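PDB 4B96: cellulose binding domain-containing protein from Clostridium clariflavum, which probably binds cellulose through this calcium-containing family 3b carbohydrate-binding module, the C-terminal part of a membrane-associated protein of a biomass-sensing system. Local coordinates for residues A[4-9]-A[28-33]; A[48-53]-A[109-114]; A[12-17]-A[125-130]; A[67-72]-A[86-91]; A[57-62]-A[102-107]. One frame throughout, in Å; residues are numbered along the deposited sequence. Where two conformers were deposited one is given.

Contact 1. Residues A[4-9]-A[28-33]; sequences ILKLKH and ENTGNS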
# COMPACT_ATOMS: atom_id res chain seq x y z
N ILE A 4 8.42 -1.58 -8.71
CA ILE A 4 9.70 -2.27 -8.86
C ILE A 4 10.22 -2.84 -7.53
O ILE A 4 11.30 -3.43 -7.49
CB ILE A 4 10.80 -1.40 -9.58
CG1 ILE A 4 10.97 -0.03 -8.93
CG2 ILE A 4 10.35 -1.08 -10.99
CD1 ILE A 4 11.51 0.00 -7.60
N LEU A 5 9.42 -2.74 -6.48
CA LEU A 5 9.84 -3.39 -5.25
C LEU A 5 8.67 -3.86 -4.41
O LEU A 5 7.55 -3.31 -4.50
CB LEU A 5 10.78 -2.49 -4.41
CG LEU A 5 10.39 -1.36 -3.50
CD1 LEU A 5 9.62 -1.80 -2.19
CD2 LEU A 5 11.72 -0.70 -3.08
N LYS A 6 8.93 -4.89 -3.59
CA LYS A 6 7.90 -5.40 -2.64
C LYS A 6 8.63 -5.67 -1.34
O LYS A 6 9.84 -5.84 -1.35
CB LYS A 6 7.27 -6.70 -3.14
CG LYS A 6 6.62 -6.54 -4.54
CD LYS A 6 5.85 -7.83 -4.88
CE LYS A 6 5.09 -7.69 -6.20
NZ LYS A 6 4.53 -9.02 -6.58
N LEU A 7 7.90 -5.71 -0.23
CA LEU A 7 8.56 -5.95 1.05
C LEU A 7 7.94 -7.18 1.73
O LEU A 7 6.70 -7.33 1.76
CB LEU A 7 8.36 -4.72 1.96
CG LEU A 7 8.90 -4.91 3.39
CD1 LEU A 7 9.43 -3.62 3.98
CD2 LEU A 7 7.82 -5.44 4.35
N LYS A 8 8.78 -8.02 2.34
CA LYS A 8 8.28 -9.11 3.19
C LYS A 8 8.84 -8.90 4.59
O LYS A 8 9.86 -8.25 4.74
CB LYS A 8 8.80 -10.47 2.69
CG LYS A 8 8.33 -10.89 1.29
CD LYS A 8 8.87 -12.33 0.97
CE LYS A 8 8.31 -12.87 -0.31
NZ LYS A 8 8.79 -14.27 -0.55
N HIS A 9 8.16 -9.42 5.61
CA HIS A 9 8.58 -9.18 6.98
C HIS A 9 8.37 -10.48 7.72
O HIS A 9 7.46 -11.27 7.37
CB HIS A 9 7.69 -8.09 7.59
CG HIS A 9 7.74 -7.99 9.08
ND1 HIS A 9 8.93 -7.78 9.78
CD2 HIS A 9 6.75 -8.01 10.02
CE1 HIS A 9 8.65 -7.68 11.08
NE2 HIS A 9 7.34 -7.83 11.25
N GLU A 28 12.43 -6.93 -2.01
CA GLU A 28 12.62 -7.63 -3.26
C GLU A 28 12.66 -6.59 -4.39
O GLU A 28 11.87 -5.63 -4.41
CB GLU A 28 11.46 -8.62 -3.48
CG GLU A 28 11.33 -9.70 -2.42
CD GLU A 28 10.33 -10.82 -2.81
OE1 GLU A 28 9.32 -10.50 -3.46
OE2 GLU A 28 10.55 -12.00 -2.48
N ASN A 29 13.59 -6.78 -5.34
CA ASN A 29 13.66 -5.93 -6.54
C ASN A 29 12.95 -6.65 -7.67
O ASN A 29 13.47 -7.61 -8.21
CB ASN A 29 15.12 -5.65 -6.91
CG ASN A 29 15.27 -4.73 -8.11
OD1 ASN A 29 14.31 -4.50 -8.89
ND2 ASN A 29 16.49 -4.21 -8.29
N THR A 30 11.75 -6.19 -8.03
CA THR A 30 10.96 -6.84 -9.09
C THR A 30 11.09 -6.14 -10.42
O THR A 30 10.39 -6.49 -11.38
CB THR A 30 9.47 -6.87 -8.74
OG1 THR A 30 9.01 -5.51 -8.50
CG2 THR A 30 9.22 -7.70 -7.48
N GLY A 31 11.98 -5.15 -10.54
CA GLY A 31 12.16 -4.51 -11.86
C GLY A 31 13.45 -4.89 -12.60
O GLY A 31 14.05 -5.92 -12.31
N ASN A 32 13.86 -4.10 -13.59
CA ASN A 32 15.01 -4.44 -14.42
C ASN A 32 16.25 -3.60 -14.19
O ASN A 32 17.22 -3.73 -14.95
CB ASN A 32 14.64 -4.38 -15.89
CG ASN A 32 13.41 -5.20 -16.19
OD1 ASN A 32 13.29 -6.36 -15.74
ND2 ASN A 32 12.45 -4.59 -16.87
N SER A 33 16.26 -2.75 -13.17
CA SER A 33 17.51 -1.99 -12.90
C SER A 33 17.88 -2.12 -11.44
O SER A 33 17.07 -2.61 -10.67
CB SER A 33 17.34 -0.54 -13.28
OG SER A 33 16.32 -0.01 -12.48
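The amide of Asn29 is gripped at its edges: Gly31 N donates a hydrogen bond to Asn29 OD1 in the carbonyl plane, while ND2 reaches Ser33 O at 2.9 Å, only 5° off the amide plane, and also bonds Ile95 O. The first bond makes an Asx turn at the point where the antiparallel pairing of strands 5-9 and 20-29, in one sheet of the beta sandwich, stops. The second flat group, the Glu28 carboxylate, is shared: OE1 bonds Tyr132 OH, and OE2 forms a salt bridge with Lys8 NZ at 3.5 Å. The Lys8 chain, extended beyond CG, crosses Glu28 obliquely, and its ammonium also makes a cation-pi contact with Tyr132.

The register follows from the backbone. Lys6 and Glu28 are a hydrogen-bonded pair, Glu28 N to Lys6 O being 2.9 Å and nearly along the C=O axis, whereas Leu5 and Asn29 form a non-hydrogen-bonded pair with Leu5 on the buried face, touching Val138. Beyond the strand, Thr30 N binds Ile4 O at 2.8 Å from above the carbonyl plane. At the end of the contact Ile4 CG2, beside its own backbone N, lies 4.0 Å from Gly31 CA.

Contact 2. Residues A[48-53]-A[109-114]; sequences DDYKNI and RDDWTE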
# COMPACT_ATOMS: atom_id res chain seq x y z
N ASP A 48 4.75 3.17 21.74
CA ASP A 48 5.49 2.89 22.96
C ASP A 48 5.96 4.22 23.54
O ASP A 48 6.21 5.16 22.80
CB ASP A 48 6.68 2.00 22.65
CG ASP A 48 7.32 1.46 23.91
OD1 ASP A 48 6.72 0.54 24.52
OD2 ASP A 48 8.41 1.97 24.27
N ASP A 49 6.04 4.31 24.84
CA ASP A 49 6.32 5.60 25.48
C ASP A 49 7.70 5.66 26.17
O ASP A 49 7.97 6.58 26.95
CB ASP A 49 5.19 5.93 26.44
CG ASP A 49 4.43 7.21 26.03
OD1 ASP A 49 4.96 8.05 25.22
OD2 ASP A 49 3.33 7.42 26.58
N TYR A 50 8.58 4.68 25.88
CA TYR A 50 9.92 4.71 26.42
C TYR A 50 10.84 5.52 25.45
O TYR A 50 10.99 5.16 24.30
CB TYR A 50 10.50 3.28 26.60
CG TYR A 50 11.76 3.32 27.44
CD1 TYR A 50 11.68 3.52 28.82
CD2 TYR A 50 13.01 3.19 26.86
CE1 TYR A 50 12.79 3.61 29.60
CE2 TYR A 50 14.16 3.25 27.64
CZ TYR A 50 14.04 3.47 29.00
OH TYR A 50 15.14 3.55 29.78
N LYS A 51 11.47 6.59 25.92
CA LYS A 51 12.20 7.50 25.04
C LYS A 51 13.49 6.90 24.40
O LYS A 51 13.73 7.07 23.19
CB LYS A 51 12.49 8.82 25.74
CG LYS A 51 13.40 9.80 24.98
CD LYS A 51 12.77 10.36 23.69
CE LYS A 51 11.40 11.05 23.90
NZ LYS A 51 10.52 10.91 22.65
N ASN A 52 14.25 6.11 25.16
CA ASN A 52 15.59 5.64 24.73
C ASN A 52 15.55 4.22 24.14
O ASN A 52 15.66 3.22 24.85
CB ASN A 52 16.51 5.67 25.92
CG ASN A 52 17.98 5.47 25.53
OD1 ASN A 52 18.30 5.30 24.34
ND2 ASN A 52 18.87 5.51 26.53
N ILE A 53 15.35 4.13 22.83
CA ILE A 53 15.27 2.86 22.13
C ILE A 53 16.63 2.55 21.45
O ILE A 53 17.24 3.41 20.82
CB ILE A 53 14.20 2.96 21.07
CG1 ILE A 53 12.84 3.26 21.71
CG2 ILE A 53 14.12 1.64 20.22
CD1 ILE A 53 12.38 2.19 22.69
N ARG A 109 14.26 -1.49 24.47
CA ARG A 109 14.34 -0.35 25.36
C ARG A 109 15.71 -0.41 26.03
O ARG A 109 16.18 -1.51 26.44
CB ARG A 109 13.27 -0.41 26.45
CG ARG A 109 11.85 -0.33 25.89
CD ARG A 109 10.92 -0.41 27.09
NE ARG A 109 9.56 -0.06 26.71
CZ ARG A 109 8.58 0.09 27.61
NH1 ARG A 109 8.83 -0.12 28.91
NH2 ARG A 109 7.34 0.45 27.21
N ASP A 110 16.33 0.74 26.19
CA ASP A 110 17.64 0.80 26.83
C ASP A 110 17.61 0.23 28.24
O ASP A 110 18.63 -0.25 28.74
CB ASP A 110 18.12 2.24 26.91
CG ASP A 110 19.56 2.34 27.39
OD1 ASP A 110 20.49 1.89 26.68
OD2 ASP A 110 19.75 2.86 28.47
N ASP A 111 16.46 0.28 28.92
CA ASP A 111 16.44 -0.38 30.23
C ASP A 111 16.02 -1.86 30.20
O ASP A 111 15.84 -2.45 31.25
CB ASP A 111 15.57 0.38 31.22
CG ASP A 111 14.07 0.32 30.86
OD1 ASP A 111 13.68 -0.24 29.79
OD2 ASP A 111 13.28 0.79 31.70
N TRP A 112 15.83 -2.43 29.01
CA TRP A 112 15.49 -3.85 28.89
C TRP A 112 14.13 -4.22 29.48
O TRP A 112 13.83 -5.39 29.67
CB TRP A 112 16.59 -4.71 29.52
CG TRP A 112 17.85 -4.63 28.76
CD1 TRP A 112 19.00 -3.91 29.07
CD2 TRP A 112 18.10 -5.28 27.52
NE1 TRP A 112 19.94 -4.09 28.08
CE2 TRP A 112 19.42 -4.92 27.12
CE3 TRP A 112 17.34 -6.12 26.69
CZ2 TRP A 112 20.00 -5.40 25.93
CZ3 TRP A 112 17.91 -6.59 25.52
CH2 TRP A 112 19.25 -6.23 25.15
N THR A 113 13.26 -3.24 29.69
CA THR A 113 11.89 -3.56 30.06
C THR A 113 11.10 -3.92 28.77
O THR A 113 11.55 -3.65 27.66
CB THR A 113 11.22 -2.45 30.90
OG1 THR A 113 11.17 -1.21 30.17
CG2 THR A 113 11.99 -2.29 32.24
N GLU A 114 9.96 -4.59 28.94
CA GLU A 114 9.23 -5.19 27.81
C GLU A 114 8.34 -4.20 27.07
O GLU A 114 7.69 -3.33 27.67
CB GLU A 114 8.33 -6.33 28.32
CG GLU A 114 9.10 -7.63 28.63
CD GLU A 114 8.17 -8.76 29.16
OE1 GLU A 114 7.12 -8.45 29.79
OE2 GLU A 114 8.50 -9.93 28.91
O HOH W 1 21.46 3.96 25.04
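Two loops at one end of the beta sandwich meet here, where strands 53-60 and 100-109 are joined by the non-hydrogen-bonded pair Ile53 and Arg109; a type I turn then runs from Arg109 to Trp112. Arg109 CG lies anti to the carbonyl carbon (chi1 -64°) and the chain is extended to NE, so the guanidinium meets Asp48 tip to tip. NH2 donates to the syn lone pair of Asp48 OD1 at 2.8 Å in a salt bridge, with only a weak bond from NE to OD2, consistent with planes turned 54° apart. On the other edge NH1 binds Thr113 OG1 at 2.9 Å. Glu114 O lies over one face and Tyr50 CB over the opposite one, 3.4 Å above the plane.

Tyr50 CG is anti to its backbone N (chi1 -167°), which lays the ring along the Arg109 methylenes, Tyr50 CD2 lying 3.6 Å from Arg109 CB, and brings Asp111 OD1 over one ring face. Asp111 OD1 accepts from both Thr113 OG1 and Thr113 N. The Asp48 side chain comes within about 5 Å of the calcium. Asn52 and Asp110 stack amide on carboxylate; Asp110 OD1 bonds Asn54 ND2. Between the two loops, Asp110 N donates to Asn52 O at 2.9 Å.

Contact 3. Residues A[12-17]-A[125-130]; sequences EQQSLY and QGNSTF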
# COMPACT_ATOMS: atom_id res chain seq x y z
N GLU A 12 10.10 -12.70 14.69
CA GLU A 12 10.45 -13.87 15.46
C GLU A 12 9.85 -13.85 16.85
O GLU A 12 9.75 -14.88 17.48
CB GLU A 12 11.99 -13.97 15.60
CG GLU A 12 12.70 -14.28 14.29
CD GLU A 12 12.94 -13.04 13.40
OE1 GLU A 12 12.62 -11.91 13.79
OE2 GLU A 12 13.48 -13.21 12.28
N GLN A 13 9.49 -12.65 17.33
CA GLN A 13 8.87 -12.48 18.65
C GLN A 13 7.38 -12.27 18.51
O GLN A 13 6.92 -11.11 18.37
CB GLN A 13 9.41 -11.23 19.36
CG GLN A 13 10.94 -11.10 19.44
CD GLN A 13 11.53 -11.95 20.53
OE1 GLN A 13 10.82 -12.44 21.39
NE2 GLN A 13 12.85 -12.13 20.49
N GLN A 14 6.61 -13.34 18.60
CA GLN A 14 5.17 -13.17 18.39
C GLN A 14 4.37 -13.10 19.70
O GLN A 14 3.16 -13.02 19.66
CB GLN A 14 4.63 -14.23 17.43
CG GLN A 14 5.02 -13.88 15.98
CD GLN A 14 4.38 -14.78 14.99
OE1 GLN A 14 3.38 -15.45 15.29
NE2 GLN A 14 4.95 -14.83 13.77
N SER A 15 5.05 -13.16 20.84
CA SER A 15 4.37 -12.92 22.15
C SER A 15 3.99 -11.44 22.21
O SER A 15 4.72 -10.59 21.71
CB SER A 15 5.34 -13.19 23.29
OG SER A 15 5.56 -14.58 23.41
N LEU A 16 2.85 -11.14 22.83
CA LEU A 16 2.40 -9.75 22.94
C LEU A 16 3.43 -8.94 23.77
O LEU A 16 3.75 -7.82 23.44
CB LEU A 16 1.01 -9.70 23.61
CG LEU A 16 -0.14 -10.30 22.80
CD1 LEU A 16 -1.44 -9.83 23.38
CD2 LEU A 16 0.02 -9.84 21.30
N TYR A 17 3.93 -9.52 24.86
CA TYR A 17 4.97 -8.84 25.65
C TYR A 17 6.36 -9.36 25.32
O TYR A 17 6.63 -10.55 25.42
CB TYR A 17 4.67 -9.01 27.14
CG TYR A 17 3.39 -8.30 27.52
CD1 TYR A 17 3.39 -6.95 27.79
CD2 TYR A 17 2.17 -8.97 27.59
CE1 TYR A 17 2.21 -6.26 28.14
CE2 TYR A 17 0.98 -8.30 27.94
CZ TYR A 17 1.01 -6.94 28.21
OH TYR A 17 -0.14 -6.25 28.55
N GLN A 125 1.47 -11.29 13.44
CA GLN A 125 1.33 -12.57 14.13
C GLN A 125 0.74 -13.62 13.23
O GLN A 125 0.08 -13.28 12.26
CB GLN A 125 0.31 -12.45 15.25
CG GLN A 125 0.82 -11.86 16.44
CD GLN A 125 -0.22 -11.91 17.52
OE1 GLN A 125 -1.33 -11.41 17.34
NE2 GLN A 125 0.13 -12.54 18.64
N GLY A 126 0.93 -14.87 13.59
CA GLY A 126 0.25 -15.98 12.94
C GLY A 126 0.96 -16.51 11.71
O GLY A 126 0.42 -17.34 11.06
N ASN A 127 2.16 -16.03 11.38
CA ASN A 127 2.88 -16.56 10.20
C ASN A 127 4.18 -17.26 10.64
O ASN A 127 4.60 -17.14 11.79
CB ASN A 127 3.16 -15.48 9.14
CG ASN A 127 4.12 -14.42 9.66
OD1 ASN A 127 4.24 -14.25 10.91
ND2 ASN A 127 4.87 -13.72 8.73
N SER A 128 4.79 -18.05 9.77
CA SER A 128 5.93 -18.81 10.23
C SER A 128 7.19 -18.51 9.44
O SER A 128 8.24 -19.09 9.72
CB SER A 128 5.63 -20.30 10.21
OG SER A 128 5.44 -20.71 8.86
N THR A 129 7.08 -17.61 8.46
CA THR A 129 8.23 -17.15 7.71
C THR A 129 7.93 -15.82 7.06
O THR A 129 6.89 -15.23 7.33
CB THR A 129 8.63 -18.13 6.63
OG1 THR A 129 9.96 -17.75 6.11
CG2 THR A 129 7.48 -18.16 5.54
N PHE A 130 8.86 -15.33 6.25
CA PHE A 130 8.75 -13.96 5.69
C PHE A 130 7.54 -13.94 4.74
O PHE A 130 7.40 -14.85 3.92
CB PHE A 130 10.03 -13.61 4.91
CG PHE A 130 11.15 -13.22 5.80
CD1 PHE A 130 11.98 -14.17 6.32
CD2 PHE A 130 11.31 -11.89 6.17
CE1 PHE A 130 13.02 -13.83 7.20
CE2 PHE A 130 12.36 -11.51 7.05
CZ PHE A 130 13.21 -12.50 7.56
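Gln125 opens the 125-130 loop by stretching alongside residues 12-17: its chain is extended beyond CG, and NE2 donates to Gln14 O at 3.2 Å, nearly along the C=O axis. The same NE2 lies 3.8 Å from Leu16 CD2, the one apolar branch that takes part, and the two side chains cross at about a right angle. At Gly126 the backbone turns with phi 87°, a value that favours glycine, and its N donates to Gln14 OE1 at 3.0 Å, approaching from 52° above the amide plane of the acceptor. Asn127 supplies the next acceptor, its O taking a bond of 3.1 Å from Gln14 NE2.

Thus Gln14, with CG anti to the carbonyl carbon (chi1 -76°) and the rest of the chain extended, spends both ends of its amide on the opposing backbone, much as a peptide group would, and this fixes the rotation of the amide. Farther along, the Phe130 ring meets Phe104 and is set edge-to-face with Trp102. Leu16 also lies about 4 Å, nearest side-chain atoms, from the calcium ligand Asn116. Loop-to-loop bonding of this kind, at the surface between remote parts of the chain, ties together connections of the family 3 jelly-roll beta sandwich.

Contact 4. Residues A[67-72]-A[86-91]; sequences NDVKGK and LEVTFE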
# COMPACT_ATOMS: atom_id res chain seq x y z
N ASN A 67 28.18 -0.65 10.07
CA ASN A 67 28.38 0.59 9.37
C ASN A 67 27.33 1.00 8.35
O ASN A 67 27.15 2.18 8.13
CB ASN A 67 29.72 0.56 8.71
CG ASN A 67 30.81 0.55 9.72
OD1 ASN A 67 30.72 1.25 10.75
ND2 ASN A 67 31.84 -0.25 9.49
N ASP A 68 26.66 0.05 7.71
CA ASP A 68 25.83 0.40 6.52
C ASP A 68 24.35 0.56 6.75
O ASP A 68 23.67 1.11 5.89
CB ASP A 68 26.04 -0.59 5.38
CG ASP A 68 27.51 -0.61 4.89
OD1 ASP A 68 28.24 0.35 5.21
OD2 ASP A 68 27.91 -1.55 4.17
N VAL A 69 23.82 0.02 7.86
CA VAL A 69 22.39 0.04 8.09
C VAL A 69 22.16 0.92 9.34
O VAL A 69 22.78 0.67 10.37
CB VAL A 69 21.83 -1.35 8.36
CG1 VAL A 69 20.30 -1.24 8.59
CG2 VAL A 69 22.12 -2.30 7.18
N LYS A 70 21.33 1.96 9.23
CA LYS A 70 21.14 2.92 10.33
C LYS A 70 19.69 2.92 10.78
O LYS A 70 18.80 2.69 9.96
CB LYS A 70 21.52 4.34 9.87
CG LYS A 70 22.98 4.45 9.35
CD LYS A 70 23.96 4.07 10.43
CE LYS A 70 25.39 4.46 10.05
NZ LYS A 70 26.34 3.91 11.10
N GLY A 71 19.43 3.21 12.05
CA GLY A 71 18.06 3.23 12.51
C GLY A 71 17.83 4.40 13.46
O GLY A 71 18.68 4.71 14.28
N LYS A 72 16.68 5.05 13.35
CA LYS A 72 16.35 6.11 14.31
C LYS A 72 14.84 6.08 14.54
O LYS A 72 14.05 5.82 13.61
CB LYS A 72 16.72 7.45 13.69
CG LYS A 72 16.49 8.66 14.58
CD LYS A 72 17.13 9.86 13.86
CE LYS A 72 17.05 11.19 14.63
NZ LYS A 72 16.65 10.95 16.03
N LEU A 86 10.15 3.34 13.74
CA LEU A 86 11.57 3.18 13.50
C LEU A 86 11.74 3.38 11.99
O LEU A 86 11.01 2.79 11.19
CB LEU A 86 12.00 1.75 13.82
CG LEU A 86 13.38 1.30 13.30
CD1 LEU A 86 14.47 1.97 14.09
CD2 LEU A 86 13.52 -0.23 13.40
N GLU A 87 12.70 4.22 11.62
CA GLU A 87 13.08 4.33 10.24
C GLU A 87 14.48 3.75 9.98
O GLU A 87 15.51 4.22 10.57
CB GLU A 87 13.09 5.80 9.86
CG GLU A 87 13.37 5.95 8.35
CD GLU A 87 13.03 7.35 7.90
OE1 GLU A 87 11.83 7.62 7.54
OE2 GLU A 87 13.97 8.19 7.94
N VAL A 88 14.53 2.77 9.10
CA VAL A 88 15.79 2.13 8.70
C VAL A 88 16.26 2.75 7.37
O VAL A 88 15.49 2.85 6.43
CB VAL A 88 15.60 0.61 8.51
CG1 VAL A 88 16.92 -0.05 8.04
CG2 VAL A 88 15.14 -0.04 9.89
N THR A 89 17.53 3.16 7.32
CA THR A 89 18.11 3.73 6.13
C THR A 89 19.46 3.03 5.92
O THR A 89 19.89 2.24 6.77
CB THR A 89 18.35 5.25 6.30
OG1 THR A 89 19.08 5.49 7.51
CG2 THR A 89 17.00 6.04 6.35
N PHE A 90 20.09 3.30 4.76
CA PHE A 90 21.29 2.58 4.32
C PHE A 90 22.30 3.56 3.86
O PHE A 90 21.96 4.42 3.05
CB PHE A 90 20.93 1.68 3.14
CG PHE A 90 19.88 0.71 3.49
CD1 PHE A 90 18.51 1.06 3.38
CD2 PHE A 90 20.23 -0.52 4.03
CE1 PHE A 90 17.48 0.17 3.76
CE2 PHE A 90 19.21 -1.43 4.42
CZ PHE A 90 17.83 -1.09 4.25
N GLU A 91 23.55 3.39 4.28
CA GLU A 91 24.64 4.23 3.80
C GLU A 91 25.17 3.69 2.52
O GLU A 91 25.87 4.39 1.80
CB GLU A 91 25.79 4.24 4.81
CG GLU A 91 25.41 4.74 6.19
CD GLU A 91 25.46 6.25 6.31
OE1 GLU A 91 25.32 6.93 5.26
OE2 GLU A 91 25.64 6.76 7.45
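Four backbone hydrogen bonds hold strand 69-72 against strand 86-90. The straightest is Glu87 N to Lys72 O, 2.9 Å with an angle at the hydrogen of 179°; Lys70 N to Thr89 O follows at 2.9 Å and 177°. Each belongs to a hydrogen-bonded antiparallel pair, completed by Thr89 N to Lys70 O and Lys72 N to Glu87 O. A fifth bond lies beyond the strands: Glu91 N reaches Asp68 O at 2.8 Å, just before the start of strand 69-75.

CA-H groups add short contacts, as from Phe90 CA to Asp68 O at 3.2 Å. On the face of Val69, Val88 and Phe90, Val69 CG1 meets Val88 CG1 at 3.6 Å, while Val69 CG2 lies 4.1 Å from Phe90 CD2. This face packs on Val57, Tyr60, Phe25 and Val103 of the other sheet. Lys70, Lys72, Glu87 and Thr89 occupy the opposite face. Lys70 bends at chi2 (-60°), bringing CE to 3.5 Å from OE2 of Glu91, which lies past the strand end. Lys70 NZ, 4.7 Å from Glu91 OE2, is too far for a salt bridge, so any attraction is probably weak. The hairpin thus turns hydrocarbon toward the facing sheet and polar or charged groups the other way, where buried Glu87 is paired with Arg43.

Contact 5. Residues A[57-62]-A[102-107]; sequences VYFYSL and WVFGAI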
# COMPACT_ATOMS: atom_id res chain seq x y z
N VAL A 57 21.43 -4.38 14.33
CA VAL A 57 21.30 -5.00 13.02
C VAL A 57 21.98 -6.36 13.12
O VAL A 57 23.17 -6.46 13.48
CB VAL A 57 21.99 -4.15 11.91
CG1 VAL A 57 21.86 -4.85 10.56
CG2 VAL A 57 21.30 -2.76 11.85
N TYR A 58 21.22 -7.43 12.87
CA TYR A 58 21.82 -8.77 13.00
C TYR A 58 22.32 -9.34 11.65
O TYR A 58 23.12 -10.25 11.64
CB TYR A 58 20.77 -9.75 13.55
CG TYR A 58 20.29 -9.39 14.92
CD1 TYR A 58 21.17 -8.84 15.85
CD2 TYR A 58 18.95 -9.65 15.31
CE1 TYR A 58 20.74 -8.52 17.16
CE2 TYR A 58 18.51 -9.38 16.60
CZ TYR A 58 19.39 -8.80 17.50
OH TYR A 58 18.94 -8.48 18.76
N PHE A 59 21.75 -8.87 10.54
CA PHE A 59 22.11 -9.46 9.25
C PHE A 59 21.77 -8.44 8.19
O PHE A 59 20.66 -7.87 8.20
CB PHE A 59 21.33 -10.78 9.00
CG PHE A 59 21.78 -11.48 7.75
CD1 PHE A 59 22.99 -12.16 7.71
CD2 PHE A 59 21.01 -11.45 6.60
CE1 PHE A 59 23.44 -12.79 6.56
CE2 PHE A 59 21.45 -12.09 5.42
CZ PHE A 59 22.67 -12.75 5.40
N TYR A 60 22.70 -8.21 7.26
CA TYR A 60 22.43 -7.33 6.12
C TYR A 60 23.08 -8.02 4.90
O TYR A 60 24.30 -8.12 4.83
CB TYR A 60 23.05 -5.92 6.33
CG TYR A 60 22.91 -4.96 5.16
CD1 TYR A 60 21.78 -5.01 4.32
CD2 TYR A 60 23.92 -4.02 4.87
CE1 TYR A 60 21.60 -4.13 3.27
CE2 TYR A 60 23.76 -3.12 3.80
CZ TYR A 60 22.61 -3.20 3.00
OH TYR A 60 22.44 -2.32 1.94
N SER A 61 22.30 -8.53 3.97
CA SER A 61 22.90 -9.33 2.92
C SER A 61 23.76 -8.53 1.93
O SER A 61 24.47 -9.12 1.14
CB SER A 61 21.81 -10.12 2.17
OG SER A 61 20.90 -9.21 1.54
N LEU A 62 23.72 -7.19 1.97
CA LEU A 62 24.43 -6.41 0.98
C LEU A 62 25.54 -5.54 1.55
O LEU A 62 26.10 -4.69 0.86
CB LEU A 62 23.42 -5.53 0.22
CG LEU A 62 22.33 -6.33 -0.50
CD1 LEU A 62 21.34 -5.33 -1.02
CD2 LEU A 62 22.89 -7.17 -1.64
N TRP A 102 18.24 -8.63 2.28
CA TRP A 102 17.71 -9.17 3.55
C TRP A 102 18.27 -8.32 4.67
O TRP A 102 19.48 -8.13 4.74
CB TRP A 102 18.14 -10.65 3.77
CG TRP A 102 17.58 -11.62 2.70
CD1 TRP A 102 17.89 -11.61 1.38
CD2 TRP A 102 16.61 -12.67 2.87
NE1 TRP A 102 17.21 -12.59 0.72
CE2 TRP A 102 16.42 -13.27 1.61
CE3 TRP A 102 15.90 -13.19 3.98
CZ2 TRP A 102 15.50 -14.36 1.39
CZ3 TRP A 102 14.99 -14.30 3.77
CH2 TRP A 102 14.80 -14.85 2.49
N VAL A 103 17.40 -7.82 5.55
CA VAL A 103 17.85 -6.96 6.62
C VAL A 103 17.18 -7.35 7.93
O VAL A 103 15.96 -7.17 8.06
CB VAL A 103 17.56 -5.45 6.32
CG1 VAL A 103 18.48 -4.59 7.19
CG2 VAL A 103 17.79 -5.12 4.82
N PHE A 104 17.93 -7.97 8.86
CA PHE A 104 17.32 -8.45 10.11
C PHE A 104 17.86 -7.65 11.29
O PHE A 104 19.03 -7.28 11.32
CB PHE A 104 17.69 -9.91 10.45
CG PHE A 104 17.35 -10.89 9.38
CD1 PHE A 104 16.64 -10.51 8.26
CD2 PHE A 104 17.75 -12.20 9.49
CE1 PHE A 104 16.33 -11.45 7.25
CE2 PHE A 104 17.45 -13.12 8.48
CZ PHE A 104 16.77 -12.73 7.37
N GLY A 105 17.02 -7.39 12.27
CA GLY A 105 17.52 -6.76 13.49
C GLY A 105 16.39 -6.50 14.45
O GLY A 105 15.27 -6.96 14.24
N ALA A 106 16.71 -5.77 15.51
CA ALA A 106 15.79 -5.57 16.60
C ALA A 106 15.83 -4.12 17.07
O ALA A 106 16.82 -3.38 16.84
CB ALA A 106 16.19 -6.53 17.78
N ILE A 107 14.77 -3.71 17.78
CA ILE A 107 14.91 -2.59 18.71
C ILE A 107 14.55 -3.06 20.15
O ILE A 107 13.73 -3.97 20.32
CB ILE A 107 13.97 -1.41 18.34
CG1 ILE A 107 12.52 -1.88 18.20
CG2 ILE A 107 14.50 -0.70 17.09
CD1 ILE A 107 11.50 -0.72 17.98
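Phe59 and Phe104 form the apolar centre on one face of the sheet, their rings oblique at 44° with centroids 5.5 Å apart. Phe59 CG is anti to the backbone N (chi1 -173°), which sets CD2 over the centre of the Phe104 ring and Trp102 CB at the Phe59 ring edge, 4.0 Å from CE2. On the opposite face Tyr60 CD1 meets Val103 CG2 at 4.0 Å. Tyr58 runs along Gly105, its OH reaching Ala106 CB at 3.5 Å.

The backbone shows a classic beta bulge: Tyr58 N (2.7 Å) and Phe59 N (3.2 Å) both donate to Phe104 O, shifting the register by one residue. At the polar edge Ser61 OG, in the crowded position between N and carbonyl carbon, accepts an almost straight bond from Trp102 N at 2.8 Å.

Strand 100-109 continues the sheet on its other side to strand 20-29, while Tyr60, Val57 and Val103 lean on Val69 of strand 69-75 in the facing sheet.

From the N terminus, contact 1 closes first, pairing strand 5-9 with the end of strand 20-29. Segment 12-17 lies inside that loop but finds its partner only at 125-130, so contacts 1 and 3 cross; they touch where His9 and Lys8 pack on Phe130. The remaining three are nested within contact 3: contact 2 closes a loop from 48-53 to 109-114, contact 5 lies within it, and the hairpin of contact 4 is innermost. Contacts 1 and 5 belong to one sheet, contact 4 to the other, and contacts 4 and 5 meet between the sheets through Val69 and Tyr60. Contacts 2 and 3 join loops, meeting at Glu114 and Tyr17.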